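Local coordinates for protein Tni2 (Pseudomonas fluorescens, PDB 6B12) that probably acts as an immunity protein that binds and neutralises a cognate antibacterial toxin, at residues Ser3-Ile8 / Val35-Arg40; Trp110-Pro115 / Thr123-Arg128; Gly53-Val58 / Ala66-Asp71. All blocks are in the same frame, centred on the assembly; numbering follows the deposited sequence.

Interaction 1 (Ser3-Ile8 / Val35-Arg40)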
loop_
_atom_site.group_PDB
_atom_site.type_symbol
_atom_site.label_atom_id
_atom_site.label_comp_id
_atom_site.label_asym_id
_atom_site.label_seq_id
_atom_site.Cartn_x
_atom_site.Cartn_y
_atom_site.Cartn_z
ATOM N N SER C 3 8.115 -19.638 -11.644
ATOM C CA SER C 3 9.470 -19.658 -11.118
ATOM C C SER C 3 10.220 -18.420 -11.601
ATOM O O SER C 3 9.836 -17.790 -12.585
ATOM C CB SER C 3 10.245 -20.904 -11.596
ATOM O OG SER C 3 9.551 -22.111 -11.266
ATOM N N ASP C 4 11.330 -18.111 -10.925
ATOM C CA ASP C 4 12.257 -17.069 -11.384
ATOM C C ASP C 4 11.545 -15.741 -11.665
ATOM O O ASP C 4 11.740 -15.100 -12.699
ATOM C CB ASP C 4 13.021 -17.542 -12.624
ATOM C CG ASP C 4 13.737 -18.845 -12.389
ATOM O OD1 ASP C 4 14.404 -18.961 -11.342
ATOM O OD2 ASP C 4 13.601 -19.754 -13.234
ATOM N N PHE C 5 10.710 -15.335 -10.722
ATOM C CA PHE C 5 9.908 -14.116 -10.858
ATOM C C PHE C 5 10.764 -12.893 -10.547
ATOM O O PHE C 5 11.274 -12.747 -9.428
ATOM C CB PHE C 5 8.725 -14.198 -9.913
ATOM C CG PHE C 5 7.983 -12.902 -9.743
ATOM C CD1 PHE C 5 7.203 -12.413 -10.764
ATOM C CD2 PHE C 5 8.009 -12.234 -8.531
ATOM C CE1 PHE C 5 6.478 -11.212 -10.604
ATOM C CE2 PHE C 5 7.296 -11.038 -8.352
ATOM C CZ PHE C 5 6.526 -10.543 -9.393
ATOM N N GLU C 6 10.925 -12.020 -11.533
ATOM C CA GLU C 6 11.813 -10.868 -11.422
ATOM C C GLU C 6 11.058 -9.622 -11.842
ATOM O O GLU C 6 10.267 -9.653 -12.787
ATOM C CB GLU C 6 13.095 -11.052 -12.283
ATOM C CG GLU C 6 13.996 -12.075 -11.648
ATOM C CD GLU C 6 15.326 -12.324 -12.384
ATOM O OE1 GLU C 6 15.419 -12.089 -13.602
ATOM O OE2 GLU C 6 16.257 -12.789 -11.715
ATOM N N ARG C 7 11.288 -8.534 -11.119
ATOM C CA ARG C 7 10.697 -7.245 -11.446
ATOM C C ARG C 7 11.825 -6.307 -11.844
ATOM O O ARG C 7 12.823 -6.208 -11.133
ATOM C CB ARG C 7 9.927 -6.698 -10.251
ATOM C CG ARG C 7 8.588 -7.379 -10.060
ATOM C CD ARG C 7 8.133 -7.194 -8.637
ATOM N NE ARG C 7 8.918 -8.027 -7.732
ATOM C CZ ARG C 7 9.144 -7.752 -6.451
ATOM N NH1 ARG C 7 8.663 -6.646 -5.909
ATOM N NH2 ARG C 7 9.843 -8.599 -5.692
ATOM N N ILE C 8 11.686 -5.648 -12.983
ATOM C CA ILE C 8 12.772 -4.854 -13.543
ATOM C C ILE C 8 12.373 -3.387 -13.421
ATOM O O ILE C 8 11.336 -2.968 -13.946
ATOM C CB ILE C 8 13.094 -5.237 -14.994
ATOM C CG1 ILE C 8 13.548 -6.721 -15.093
ATOM C CG2 ILE C 8 14.262 -4.414 -15.500
ATOM C CD1 ILE C 8 12.417 -7.654 -15.399
ATOM N N VAL C 35 8.869 -1.454 -14.471
ATOM C CA VAL C 35 8.290 -1.441 -15.802
ATOM C C VAL C 35 8.109 -2.832 -16.382
ATOM O O VAL C 35 7.478 -2.958 -17.439
ATOM C CB VAL C 35 9.122 -0.571 -16.768
ATOM C CG1 VAL C 35 9.116 0.901 -16.278
ATOM C CG2 VAL C 35 10.563 -1.094 -16.891
ATOM N N GLU C 36 8.659 -3.871 -15.753
ATOM C CA GLU C 36 8.488 -5.216 -16.292
ATOM C C GLU C 36 8.459 -6.227 -15.158
ATOM O O GLU C 36 9.226 -6.104 -14.195
ATOM C CB GLU C 36 9.603 -5.589 -17.277
ATOM C CG GLU C 36 9.522 -7.080 -17.671
ATOM C CD GLU C 36 10.430 -7.452 -18.791
ATOM O OE1 GLU C 36 11.027 -6.540 -19.384
ATOM O OE2 GLU C 36 10.546 -8.673 -19.063
ATOM N N ALA C 37 7.547 -7.203 -15.264
ATOM C CA ALA C 37 7.566 -8.404 -14.442
ATOM C C ALA C 37 7.780 -9.585 -15.372
ATOM O O ALA C 37 7.117 -9.679 -16.409
ATOM C CB ALA C 37 6.268 -8.572 -13.657
ATOM N N ARG C 38 8.732 -10.448 -15.035
ATOM C CA ARG C 38 9.104 -11.563 -15.888
ATOM C C ARG C 38 9.166 -12.820 -15.037
ATOM O O ARG C 38 9.523 -12.759 -13.855
ATOM C CB ARG C 38 10.468 -11.248 -16.552
ATOM C CG ARG C 38 11.208 -12.346 -17.229
ATOM C CD ARG C 38 12.538 -11.769 -17.768
ATOM N NE ARG C 38 13.520 -11.473 -16.717
ATOM C CZ ARG C 38 14.472 -10.545 -16.805
ATOM N NH1 ARG C 38 14.578 -9.780 -17.889
ATOM N NH2 ARG C 38 15.317 -10.367 -15.795
ATOM N N TRP C 39 8.805 -13.965 -15.623
ATOM C CA TRP C 39 8.850 -15.217 -14.862
ATOM C C TRP C 39 8.931 -16.398 -15.814
ATOM O O TRP C 39 8.698 -16.273 -17.017
ATOM C CB TRP C 39 7.623 -15.373 -13.937
ATOM C CG TRP C 39 6.286 -15.496 -14.688
ATOM C CD1 TRP C 39 5.619 -16.654 -14.991
ATOM C CD2 TRP C 39 5.478 -14.422 -15.204
ATOM N NE1 TRP C 39 4.448 -16.370 -15.666
ATOM C CE2 TRP C 39 4.345 -15.007 -15.821
ATOM C CE3 TRP C 39 5.622 -13.021 -15.229
ATOM C CZ2 TRP C 39 3.355 -14.250 -16.438
ATOM C CZ3 TRP C 39 4.633 -12.268 -15.850
ATOM C CH2 TRP C 39 3.516 -12.884 -16.443
ATOM N N ARG C 40 9.267 -17.571 -15.248
ATOM C CA ARG C 40 9.267 -18.807 -16.013
ATOM C C ARG C 40 8.016 -19.629 -15.712
ATOM O O ARG C 40 7.605 -19.748 -14.557
ATOM C CB ARG C 40 10.505 -19.657 -15.705
ATOM C CG ARG C 40 10.536 -20.910 -16.542
ATOM C CD ARG C 40 11.827 -21.711 -16.372
ATOM N NE ARG C 40 12.025 -22.189 -15.009
ATOM C CZ ARG C 40 11.505 -23.315 -14.514
ATOM N NH1 ARG C 40 10.721 -24.109 -15.251
ATOM N NH2 ARG C 40 11.763 -23.647 -13.258
HETATM O O HOH W 1 8.493 -22.710 -13.546
HETATM O O HOH W 2 13.344 -14.307 -14.854
HETATM O O HOH W 3 13.878 -22.145 -12.226
#
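This antiparallel pairing joins strands 2-3 and 5-9 to strand 34-41 near one end of the chain and is irregular at both ends. A bulge shifts the register by one between Ser3 and Glu6, where the chain turns a corner at Asp4. At the other end Val35 and Glu36 both face Ile8, a classic beta bulge, and the N-H of Val35 reaches Ile8 O at 2.9 Å. Between them Glu6 and Arg38 form a hydrogen-bonded pair, with Glu6 N 2.8 Å from Arg38 O.

Their side chains share one face of the sheet with Ser3, Ile8, Glu36 and Arg40 and run alongside each other. Glu6 is extended beyond CG, and Arg38, its CG anti to the backbone N, bends at chi3 (72°). The carboxylate offers the anti lone pair of OE1 to Arg38 NH2 at 2.8 Å, in the guanidinium plane and nearly straight (168°), although the two groups are turned 58° apart. The terminal methyl of Ile8, CD1, sits over the centre of one guanidinium face, 3.8 Å from Arg38 CZ, while Glu6 uses the edge. A weaker salt bridge joins Asp4 OD2 to Arg40 NE at 3.4 Å, and a water spans OD2 and Arg40 NH2; Arg40 NH1 turns to Gln42 O. On the other side Phe5 CE1 lies 4.0 Å from Ala37 CB, and both pack on strand 54-58, while Arg7 NH1 reaches a polar side chain of the other protein chain.

The short Glu6 bridge and the Ile8 methyl probably fix how Arg38 is turned, while the longer Asp4-Arg40 bridge relies more on water.

Interaction 2 (Trp110-Pro115 / Thr123-Arg128); sequences WFEQFP and TCMFSR
Thr123 opens the contact, lying against Glu112 and Phe114. Its OG1 stands at the edge of the Phe114 ring, in the ring plane and 3.8 Å from CD2, with Thr123 CG2 4.0 Å from Phe114 CE2. The hydroxyl is bonded to Asp138, and a water links it to Phe114 N; a beta-branched residue thus offers the ring a methyl and its neighbours a polar group. The carbonyl of Thr123 takes the N-H of Glu112 at 3.2 Å, a long bond whose donor sits above the carbonyl plane, and also meets the edge of the Phe111 ring.

Cys124, on the opposite face, puts SG 3.8 Å from Phe111 CE1, obliquely to the ring, a sulfur-aromatic contact suited to a small polarisable thiol.

Met125, a selenomethionine, supplies the firmest bond: its N reaches Trp110 O at 2.7 Å, almost straight (177°). Its CG then lies over one indole face, 3.6 Å from the five-membered ring centroid, as a CH-pi contact. The bend at chi2 (-57°) brings SE to 4.2 Å from Glu112 CG. CG of Trp110 in the crowded position (chi1 70°) places the ring there, and a weak bond from NE1 to Glu112 OE2 steadies it.

Both Glu112 oxygens also bond backbone of the other protein chain, so one strong hydrogen bond and dispersion over the indole probably stabilise a surface that takes part in binding.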
loop_
_atom_site.group_PDB
_atom_site.type_symbol
_atom_site.label_atom_id
_atom_site.label_comp_id
_atom_site.label_asym_id
_atom_site.label_seq_id
_atom_site.Cartn_x
_atom_site.Cartn_y
_atom_site.Cartn_z
ATOM N N TRP C 110 -2.121 -0.931 -3.380
ATOM C CA TRP C 110 -0.923 -1.726 -3.095
ATOM C C TRP C 110 -1.375 -3.073 -2.546
ATOM O O TRP C 110 -2.554 -3.267 -2.248
ATOM C CB TRP C 110 0.027 -1.020 -2.118
ATOM C CG TRP C 110 -0.415 -0.884 -0.657
ATOM C CD1 TRP C 110 -0.268 -1.808 0.340
ATOM C CD2 TRP C 110 -1.023 0.262 -0.047
ATOM N NE1 TRP C 110 -0.765 -1.323 1.524
ATOM C CE2 TRP C 110 -1.222 -0.043 1.316
ATOM C CE3 TRP C 110 -1.415 1.516 -0.520
ATOM C CZ2 TRP C 110 -1.815 0.849 2.200
ATOM C CZ3 TRP C 110 -1.989 2.412 0.367
ATOM C CH2 TRP C 110 -2.190 2.072 1.706
ATOM N N PHE C 111 -0.424 -3.998 -2.401
ATOM C CA PHE C 111 -0.727 -5.358 -1.955
ATOM C C PHE C 111 -0.256 -5.565 -0.523
ATOM O O PHE C 111 0.730 -4.968 -0.088
ATOM C CB PHE C 111 -0.035 -6.411 -2.840
ATOM C CG PHE C 111 -0.484 -6.403 -4.267
ATOM C CD1 PHE C 111 -1.717 -6.928 -4.628
ATOM C CD2 PHE C 111 0.329 -5.856 -5.261
ATOM C CE1 PHE C 111 -2.140 -6.913 -5.952
ATOM C CE2 PHE C 111 -0.082 -5.845 -6.579
ATOM C CZ PHE C 111 -1.306 -6.378 -6.939
ATOM N N GLU C 112 -0.960 -6.433 0.205
ATOM C CA GLU C 112 -0.482 -6.932 1.490
ATOM C C GLU C 112 -0.737 -8.422 1.544
ATOM O O GLU C 112 -1.524 -8.961 0.769
ATOM C CB GLU C 112 -1.175 -6.266 2.686
ATOM C CG GLU C 112 -0.973 -4.767 2.780
ATOM C CD GLU C 112 0.419 -4.369 3.264
ATOM O OE1 GLU C 112 1.228 -5.244 3.662
ATOM O OE2 GLU C 112 0.692 -3.158 3.224
ATOM N N GLN C 113 -0.075 -9.094 2.479
ATOM C CA GLN C 113 -0.265 -10.524 2.658
ATOM C C GLN C 113 -0.738 -10.780 4.080
ATOM O O GLN C 113 -0.080 -10.362 5.040
ATOM C CB GLN C 113 1.030 -11.290 2.363
ATOM C CG GLN C 113 0.767 -12.697 1.868
ATOM C CD GLN C 113 2.029 -13.499 1.638
ATOM O OE1 GLN C 113 3.113 -12.941 1.435
ATOM N NE2 GLN C 113 1.897 -14.827 1.678
ATOM N N PHE C 114 -1.876 -11.448 4.210
ATOM C CA PHE C 114 -2.413 -11.886 5.488
ATOM C C PHE C 114 -2.542 -13.406 5.502
ATOM O O PHE C 114 -2.510 -14.046 4.447
ATOM C CB PHE C 114 -3.787 -11.246 5.752
ATOM C CG PHE C 114 -3.734 -9.754 5.923
ATOM C CD1 PHE C 114 -3.461 -9.199 7.155
ATOM C CD2 PHE C 114 -3.950 -8.916 4.843
ATOM C CE1 PHE C 114 -3.405 -7.807 7.316
ATOM C CE2 PHE C 114 -3.882 -7.517 4.979
ATOM C CZ PHE C 114 -3.618 -6.973 6.230
ATOM N N PRO C 115 -2.680 -14.016 6.676
ATOM C CA PRO C 115 -2.969 -15.456 6.720
ATOM C C PRO C 115 -4.258 -15.784 5.984
ATOM O O PRO C 115 -5.253 -15.061 6.083
ATOM C CB PRO C 115 -3.083 -15.761 8.221
ATOM C CG PRO C 115 -2.867 -14.465 8.942
ATOM C CD PRO C 115 -2.325 -13.462 7.993
ATOM N N THR C 123 -4.404 -10.163 -1.301
ATOM C CA THR C 123 -5.061 -8.971 -0.770
ATOM C C THR C 123 -4.572 -7.737 -1.506
ATOM O O THR C 123 -3.368 -7.540 -1.662
ATOM C CB THR C 123 -4.763 -8.807 0.723
ATOM O OG1 THR C 123 -5.227 -9.952 1.449
ATOM C CG2 THR C 123 -5.469 -7.561 1.269
ATOM N N CYS C 124 -5.503 -6.868 -1.908
ATOM C CA CYS C 124 -5.116 -5.592 -2.489
ATOM C C CYS C 124 -5.876 -4.499 -1.756
ATOM O O CYS C 124 -7.062 -4.665 -1.417
ATOM C CB CYS C 124 -5.395 -5.565 -3.990
ATOM S SG CYS C 124 -4.617 -4.187 -4.881
HETATM N N MSE C 125 -5.163 -3.421 -1.458
HETATM C CA MSE C 125 -5.718 -2.323 -0.675
HETATM C C MSE C 125 -6.395 -1.360 -1.638
HETATM O O MSE C 125 -5.808 -0.962 -2.634
HETATM C CB MSE C 125 -4.609 -1.646 0.140
HETATM C CG MSE C 125 -3.826 -2.609 1.014
HETATM SE SE MSE C 125 -4.961 -3.619 2.260
HETATM C CE MSE C 125 -5.683 -2.056 3.092
ATOM N N PHE C 126 -7.631 -0.979 -1.315
ATOM C CA PHE C 126 -8.520 -0.246 -2.211
ATOM C C PHE C 126 -8.828 1.104 -1.578
ATOM O O PHE C 126 -9.221 1.157 -0.409
ATOM C CB PHE C 126 -9.799 -1.075 -2.403
ATOM C CG PHE C 126 -10.933 -0.392 -3.147
ATOM C CD1 PHE C 126 -11.057 -0.523 -4.521
ATOM C CD2 PHE C 126 -11.942 0.266 -2.451
ATOM C CE1 PHE C 126 -12.137 0.046 -5.188
ATOM C CE2 PHE C 126 -13.025 0.833 -3.111
ATOM C CZ PHE C 126 -13.125 0.735 -4.471
ATOM N N SER C 127 -8.600 2.189 -2.332
ATOM C CA SER C 127 -8.898 3.540 -1.870
ATOM C C SER C 127 -10.237 3.964 -2.460
ATOM O O SER C 127 -10.345 4.154 -3.678
ATOM C CB SER C 127 -7.784 4.504 -2.281
ATOM O OG SER C 127 -8.020 5.792 -1.715
ATOM N N ARG C 128 -11.244 4.130 -1.596
ATOM C CA ARG C 128 -12.576 4.509 -2.052
ATOM C C ARG C 128 -12.548 5.940 -2.581
ATOM O O ARG C 128 -12.037 6.837 -1.924
ATOM C CB ARG C 128 -13.575 4.383 -0.899
ATOM C CG ARG C 128 -14.996 4.780 -1.250
ATOM C CD ARG C 128 -15.967 4.245 -0.213
ATOM N NE ARG C 128 -15.831 4.893 1.095
ATOM C CZ ARG C 128 -16.502 4.518 2.184
ATOM N NH1 ARG C 128 -17.352 3.486 2.128
ATOM N NH2 ARG C 128 -16.299 5.148 3.329
HETATM O O HOH W 4 -1.354 -10.526 -1.171
HETATM O O HOH W 5 -3.580 -11.947 2.000
#

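Interaction 3 (Gly53-Val58 / Ala66-Asp71)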
loop_
_atom_site.group_PDB
_atom_site.type_symbol
_atom_site.label_atom_id
_atom_site.label_comp_id
_atom_site.label_asym_id
_atom_site.label_seq_id
_atom_site.Cartn_x
_atom_site.Cartn_y
_atom_site.Cartn_z
ATOM N N GLY C 53 4.607 1.947 -15.400
ATOM C CA GLY C 53 4.823 1.343 -14.107
ATOM C C GLY C 53 3.757 0.307 -13.775
ATOM O O GLY C 53 2.601 0.379 -14.231
ATOM N N LEU C 54 4.153 -0.678 -12.972
ATOM C CA LEU C 54 3.238 -1.719 -12.524
ATOM C C LEU C 54 3.701 -2.226 -11.173
ATOM O O LEU C 54 4.853 -2.051 -10.781
ATOM C CB LEU C 54 3.155 -2.868 -13.534
ATOM C CG LEU C 54 4.467 -3.634 -13.794
ATOM C CD1 LEU C 54 4.600 -4.878 -12.910
ATOM C CD2 LEU C 54 4.574 -4.059 -15.269
ATOM N N LEU C 55 2.783 -2.867 -10.455
ATOM C CA LEU C 55 3.098 -3.502 -9.188
ATOM C C LEU C 55 2.659 -4.942 -9.351
ATOM O O LEU C 55 1.493 -5.185 -9.668
ATOM C CB LEU C 55 2.364 -2.796 -8.039
ATOM C CG LEU C 55 2.696 -3.106 -6.589
ATOM C CD1 LEU C 55 4.171 -2.778 -6.245
ATOM C CD2 LEU C 55 1.754 -2.295 -5.713
ATOM N N ALA C 56 3.589 -5.887 -9.169
ATOM C CA ALA C 56 3.296 -7.295 -9.454
ATOM C C ALA C 56 3.651 -8.153 -8.256
ATOM O O ALA C 56 4.700 -7.949 -7.630
ATOM C CB ALA C 56 4.095 -7.810 -10.676
ATOM N N ILE C 57 2.781 -9.118 -7.944
ATOM C CA ILE C 57 3.086 -10.136 -6.944
ATOM C C ILE C 57 2.753 -11.496 -7.534
ATOM O O ILE C 57 1.932 -11.623 -8.447
ATOM C CB ILE C 57 2.321 -9.946 -5.608
ATOM C CG1 ILE C 57 0.810 -9.912 -5.863
ATOM C CG2 ILE C 57 2.803 -8.673 -4.881
ATOM C CD1 ILE C 57 -0.028 -10.239 -4.633
ATOM N N VAL C 58 3.425 -12.512 -7.039
ATOM C CA VAL C 58 3.023 -13.882 -7.332
ATOM C C VAL C 58 2.037 -14.310 -6.251
ATOM O O VAL C 58 2.341 -14.232 -5.059
ATOM C CB VAL C 58 4.237 -14.818 -7.388
ATOM C CG1 VAL C 58 3.776 -16.260 -7.551
ATOM C CG2 VAL C 58 5.191 -14.404 -8.550
ATOM N N ALA C 66 -0.850 -11.291 -9.570
ATOM C CA ALA C 66 -1.718 -10.127 -9.467
ATOM C C ALA C 66 -0.898 -8.933 -9.925
ATOM O O ALA C 66 0.214 -8.719 -9.435
ATOM C CB ALA C 66 -2.227 -9.924 -8.044
ATOM N N ILE C 67 -1.452 -8.159 -10.855
ATOM C CA ILE C 67 -0.717 -7.090 -11.509
ATOM C C ILE C 67 -1.532 -5.823 -11.346
ATOM O O ILE C 67 -2.637 -5.745 -11.881
ATOM C CB ILE C 67 -0.510 -7.365 -13.009
ATOM C CG1 ILE C 67 0.116 -8.745 -13.281
ATOM C CG2 ILE C 67 0.308 -6.227 -13.608
ATOM C CD1 ILE C 67 1.489 -8.853 -12.811
ATOM N N LEU C 68 -0.980 -4.827 -10.661
ATOM C CA LEU C 68 -1.610 -3.508 -10.580
ATOM C C LEU C 68 -0.948 -2.632 -11.636
ATOM O O LEU C 68 0.239 -2.307 -11.527
ATOM C CB LEU C 68 -1.452 -2.935 -9.182
ATOM C CG LEU C 68 -2.174 -1.614 -8.964
ATOM C CD1 LEU C 68 -3.681 -1.734 -9.235
ATOM C CD2 LEU C 68 -1.892 -1.195 -7.538
ATOM N N TRP C 69 -1.728 -2.242 -12.642
ATOM C CA TRP C 69 -1.241 -1.710 -13.908
ATOM C C TRP C 69 -1.512 -0.213 -13.960
ATOM O O TRP C 69 -2.675 0.193 -13.911
ATOM C CB TRP C 69 -1.988 -2.432 -15.024
ATOM C CG TRP C 69 -1.546 -2.254 -16.438
ATOM C CD1 TRP C 69 -2.106 -1.422 -17.389
ATOM C CD2 TRP C 69 -0.551 -3.019 -17.108
ATOM N NE1 TRP C 69 -1.482 -1.622 -18.600
ATOM C CE2 TRP C 69 -0.536 -2.607 -18.452
ATOM C CE3 TRP C 69 0.326 -4.040 -16.698
ATOM C CZ2 TRP C 69 0.348 -3.147 -19.379
ATOM C CZ3 TRP C 69 1.202 -4.569 -17.625
ATOM C CH2 TRP C 69 1.197 -4.129 -18.942
ATOM N N ASN C 70 -0.459 0.602 -14.077
ATOM C CA ASN C 70 -0.674 2.052 -14.082
ATOM C C ASN C 70 -1.314 2.477 -15.395
ATOM O O ASN C 70 -0.860 2.083 -16.474
ATOM C CB ASN C 70 0.640 2.809 -13.881
ATOM C CG ASN C 70 1.142 2.722 -12.467
ATOM O OD1 ASN C 70 0.424 2.260 -11.580
ATOM N ND2 ASN C 70 2.379 3.164 -12.240
ATOM N N ASP C 71 -2.361 3.320 -15.309
ATOM C CA ASP C 71 -3.123 3.711 -16.494
ATOM C C ASP C 71 -2.779 5.092 -17.025
ATOM O O ASP C 71 -3.275 5.466 -18.094
ATOM C CB ASP C 71 -4.631 3.648 -16.208
ATOM C CG ASP C 71 -5.130 2.202 -16.038
ATOM O OD1 ASP C 71 -4.681 1.313 -16.800
ATOM O OD2 ASP C 71 -5.974 1.956 -15.151
#
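Leu55 O is held by one hydrogen bond and one weaker contact: the N-H of Leu68 meets it at 2.7 Å, nearly straight (169°) and in the carbonyl plane, and the CA of Ile67 adds a CA-H...O contact at 3.4 Å. Leu55 N returns a bond to Leu68 O, which closes the hydrogen-bonded pair, and Ile57 with Ala66 repeats the pattern further along. The strands run exactly antiparallel, without a bulge.

This pairing sets the CB atoms of Leu55 and Leu68 4.0 Å apart, and both residues send CG anti to the backbone N. Beside them Ile57 presses CG1 onto Ala66 CB at 3.7 Å; the methyl of alanine suits a place where the larger isoleucine leans across. Phe111 lies against Leu55, Ile57 and Ala66 on this face. On the other face Ile67 turns its CD1 tip onto Ala56 CB at 3.5 Å, and Leu54 CD2 approaches the indole obliquely, 4.1 Å from Trp69 CZ3.

At the open end Asn70 N bonds to Gly53 O at 3.1 Å. Asn70 ND2 is taken by Arg52 O, while its OD1 receives a bond from a basic side chain of the other protein chain. Gly53 has phi 107°, where a CB would be jammed against the preceding carbonyl and Asn70 ND2, so glycine fits.

Two sequence-adjacent antiparallel strands joined by a short connection form a beta hairpin; strand 78-84, bonded to Ile67 and Trp69, extends it as an antiparallel meander.

Interaction 3 stands between the other two, its centre about 11 Å from that of interaction 1 and about 13 Å from that of interaction 2. Interactions 1 and 2 lie on opposite sides of the chain's centre, with centres about 21 Å apart, and do not touch. Strand 54-58 joins them: Phe5 CG packs on Val58 CG2 at 3.4 Å on one face, and Phe111 CD1 on Ile57 CD1 at 3.7 Å on the other. All three reach the other protein chain, through Arg7, Asn70 and Glu112, consistent with one extended binding surface built from three antiparallel sheets of this beta-rich chain.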